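Local coordinates for cation efflux system protein CusF (PDB 3E6Z) that carries copper in the bacterial periplasm as the metallochaperone of a cation efflux system that confers resistance to copper and silver, at residues 22-27 against 74-79. The protein carries 1 engineered substitution. Residues are numbered along the deposited sequence; the frame is centred on the assembly and turned at random.
With ACT (acetate ion), chain C.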
loop_
_atom_site.group_PDB
_atom_site.type_symbol
_atom_site.label_atom_id
_atom_site.label_comp_id
_atom_site.label_asym_id
_atom_site.label_seq_id
_atom_site.Cartn_x
_atom_site.Cartn_y
_atom_site.Cartn_z
ATOM N N LYS A 22 -5.707 4.214 11.535
ATOM C CA LYS A 22 -4.766 4.673 10.473
ATOM C C LYS A 22 -4.342 3.467 9.592
ATOM O O LYS A 22 -3.176 3.280 9.284
ATOM C CB LYS A 22 -3.537 5.393 11.043
ATOM C CG LYS A 22 -3.898 6.641 11.911
ATOM C CD LYS A 22 -4.606 7.763 11.154
ATOM C CE LYS A 22 -4.825 9.083 11.860
ATOM N NZ LYS A 22 -5.701 8.990 13.046
ATOM N N LYS A 23 -5.368 2.677 9.146
ATOM C CA LYS A 23 -5.130 1.465 8.386
ATOM C C LYS A 23 -5.981 1.511 7.095
ATOM O O LYS A 23 -7.194 1.726 7.170
ATOM C CB LYS A 23 -5.472 0.217 9.182
ATOM C CG LYS A 23 -4.672 0.010 10.454
ATOM C CD LYS A 23 -3.218 -0.356 10.238
ATOM C CE LYS A 23 -2.513 -0.403 11.566
ATOM N NZ LYS A 23 -1.117 -0.997 11.452
ATOM N N ILE A 24 -5.349 1.269 5.992
ATOM C CA ILE A 24 -6.044 1.123 4.704
ATOM C C ILE A 24 -5.851 -0.337 4.323
ATOM O O ILE A 24 -4.722 -0.823 4.147
ATOM C CB ILE A 24 -5.437 2.017 3.642
ATOM C CG1 ILE A 24 -5.474 3.498 4.082
ATOM C CG2 ILE A 24 -6.299 1.869 2.288
ATOM C CD1 ILE A 24 -4.880 4.383 3.146
ATOM N N THR A 25 -6.991 -1.086 4.160
ATOM C CA THR A 25 -6.954 -2.450 3.719
ATOM C C THR A 25 -7.074 -2.446 2.160
ATOM O O THR A 25 -8.058 -1.869 1.637
ATOM C CB THR A 25 -8.092 -3.251 4.364
ATOM O OG1 THR A 25 -7.909 -3.193 5.779
ATOM C CG2 THR A 25 -8.126 -4.674 3.958
ATOM N N ILE A 26 -6.076 -2.999 1.499
ATOM C CA ILE A 26 -5.971 -2.969 0.034
ATOM C C ILE A 26 -5.820 -4.347 -0.482
ATOM O O ILE A 26 -4.978 -5.143 0.011
ATOM C CB ILE A 26 -4.758 -2.097 -0.447
ATOM C CG1 ILE A 26 -4.885 -0.703 0.134
ATOM C CG2 ILE A 26 -4.655 -2.107 -2.019
ATOM C CD1 ILE A 26 -3.640 0.232 -0.211
ATOM N N HIS A 27 -6.622 -4.678 -1.563
ATOM C CA HIS A 27 -6.385 -5.931 -2.251
ATOM C C HIS A 27 -5.498 -5.592 -3.465
ATOM O O HIS A 27 -5.899 -4.914 -4.432
ATOM C CB HIS A 27 -7.731 -6.534 -2.699
ATOM C CG HIS A 27 -7.529 -7.880 -3.311
ATOM N ND1 HIS A 27 -7.067 -8.913 -2.554
ATOM C CD2 HIS A 27 -7.673 -8.323 -4.607
ATOM C CE1 HIS A 27 -6.943 -9.962 -3.363
ATOM N NE2 HIS A 27 -7.287 -9.632 -4.603
ATOM N N GLN A 74 4.237 5.177 1.871
ATOM C CA GLN A 74 4.894 6.379 1.426
ATOM C C GLN A 74 3.872 7.340 0.782
ATOM O O GLN A 74 3.942 8.551 1.025
ATOM C CB GLN A 74 5.977 6.052 0.373
ATOM C CG GLN A 74 7.108 5.073 0.839
ATOM C CD GLN A 74 8.074 5.781 1.807
ATOM O OE1 GLN A 74 7.763 5.892 3.001
ATOM N NE2 GLN A 74 9.179 6.262 1.267
ATOM N N ASP A 75 2.982 6.774 -0.050
ATOM C CA ASP A 75 2.042 7.626 -0.817
ATOM C C ASP A 75 0.970 6.687 -1.356
ATOM O O ASP A 75 1.160 5.473 -1.451
ATOM C CB ASP A 75 2.771 8.393 -1.916
ATOM C CG ASP A 75 3.612 7.472 -2.811
ATOM O OD1 ASP A 75 3.043 6.602 -3.498
ATOM O OD2 ASP A 75 4.862 7.492 -2.640
ATOM N N ILE A 76 -0.164 7.288 -1.731
ATOM C CA ILE A 76 -1.254 6.529 -2.351
ATOM C C ILE A 76 -2.047 7.564 -3.075
ATOM O O ILE A 76 -2.320 8.639 -2.638
ATOM C CB ILE A 76 -2.095 5.769 -1.243
ATOM C CG1 ILE A 76 -3.223 4.960 -1.941
ATOM C CG2 ILE A 76 -2.648 6.685 -0.157
ATOM C CD1 ILE A 76 -3.770 3.924 -1.051
ATOM N N LYS A 77 -2.513 7.154 -4.285
ATOM C CA LYS A 77 -3.311 7.983 -5.132
ATOM C C LYS A 77 -4.196 7.100 -5.925
ATOM O O LYS A 77 -3.864 5.994 -6.218
ATOM C CB LYS A 77 -2.530 8.822 -6.134
ATOM C CG LYS A 77 -1.789 8.124 -7.141
ATOM C CD LYS A 77 -1.301 9.193 -8.177
ATOM C CE LYS A 77 -1.230 8.723 -9.664
ATOM N NZ LYS A 77 -2.179 7.830 -10.381
ATOM N N VAL A 78 -5.326 7.650 -6.434
ATOM C CA VAL A 78 -6.171 6.884 -7.404
ATOM C C VAL A 78 -5.364 6.724 -8.716
ATOM O O VAL A 78 -4.645 7.615 -9.146
ATOM C CB VAL A 78 -7.486 7.675 -7.708
ATOM C CG1 VAL A 78 -8.201 7.084 -9.006
ATOM C CG2 VAL A 78 -8.355 7.596 -6.499
ATOM N N SER A 79 -5.493 5.537 -9.302
ATOM C CA SER A 79 -4.835 5.239 -10.579
ATOM C C SER A 79 -5.836 4.676 -11.572
ATOM O O SER A 79 -6.938 4.337 -11.228
ATOM C CB SER A 79 -3.689 4.330 -10.374
ATOM O OG SER A 79 -4.123 3.131 -9.945
HETATM C C ACT C . -0.937 -4.535 9.987
HETATM O O ACT C . -0.716 -3.346 9.973
HETATM O OXT ACT C . -1.824 -5.028 10.779
HETATM C CH3 ACT C . -0.191 -5.393 9.065
#
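Ile26 and Ile76 meet tip to tip through their delta methyls, CD1 of Ile26 lying 3.8 Å from CD1 of Ile76. Ile24 adds a looser apolar touch, its CD1 standing 4.4 Å from CD1 of Ile76, so one methyl of 74-79 serves two side chains of 22-27. In all three isoleucines the bond from CA to CB is directed toward the opposing segment. In Ile76 the branch CG1 runs anti to the backbone N (chi1 -179°), and the extended chain carries CD1 to the methyls of Ile24 and Ile26. No hydrogen bond links the segments, and with the CA atoms of Ile24 and Ile76 10.1 Å apart they are not paired as neighbouring strands. Phe62 touches both Ile26 and Ile76, while Leu73 and Ile54 touch Ile24 and Met51 touches Ile76.

Apart from this apolar contact, Lys23 NZ donates to an acetate oxygen, O, at 2.8 Å and also hydrogen-bonds Thr44 OG1; the ion, probably from the crystallisation liquor, is also bonded to Arg42.

The bound copper(II) ion lies about 9 Å from the Ile26 side chain. Strands 23-28 and 70-78 are separated in the sheet order by 8-18 and 59-67. Side chains meeting across the interior are characteristic of the hydrophobic core of a five-stranded OB-fold beta-barrel.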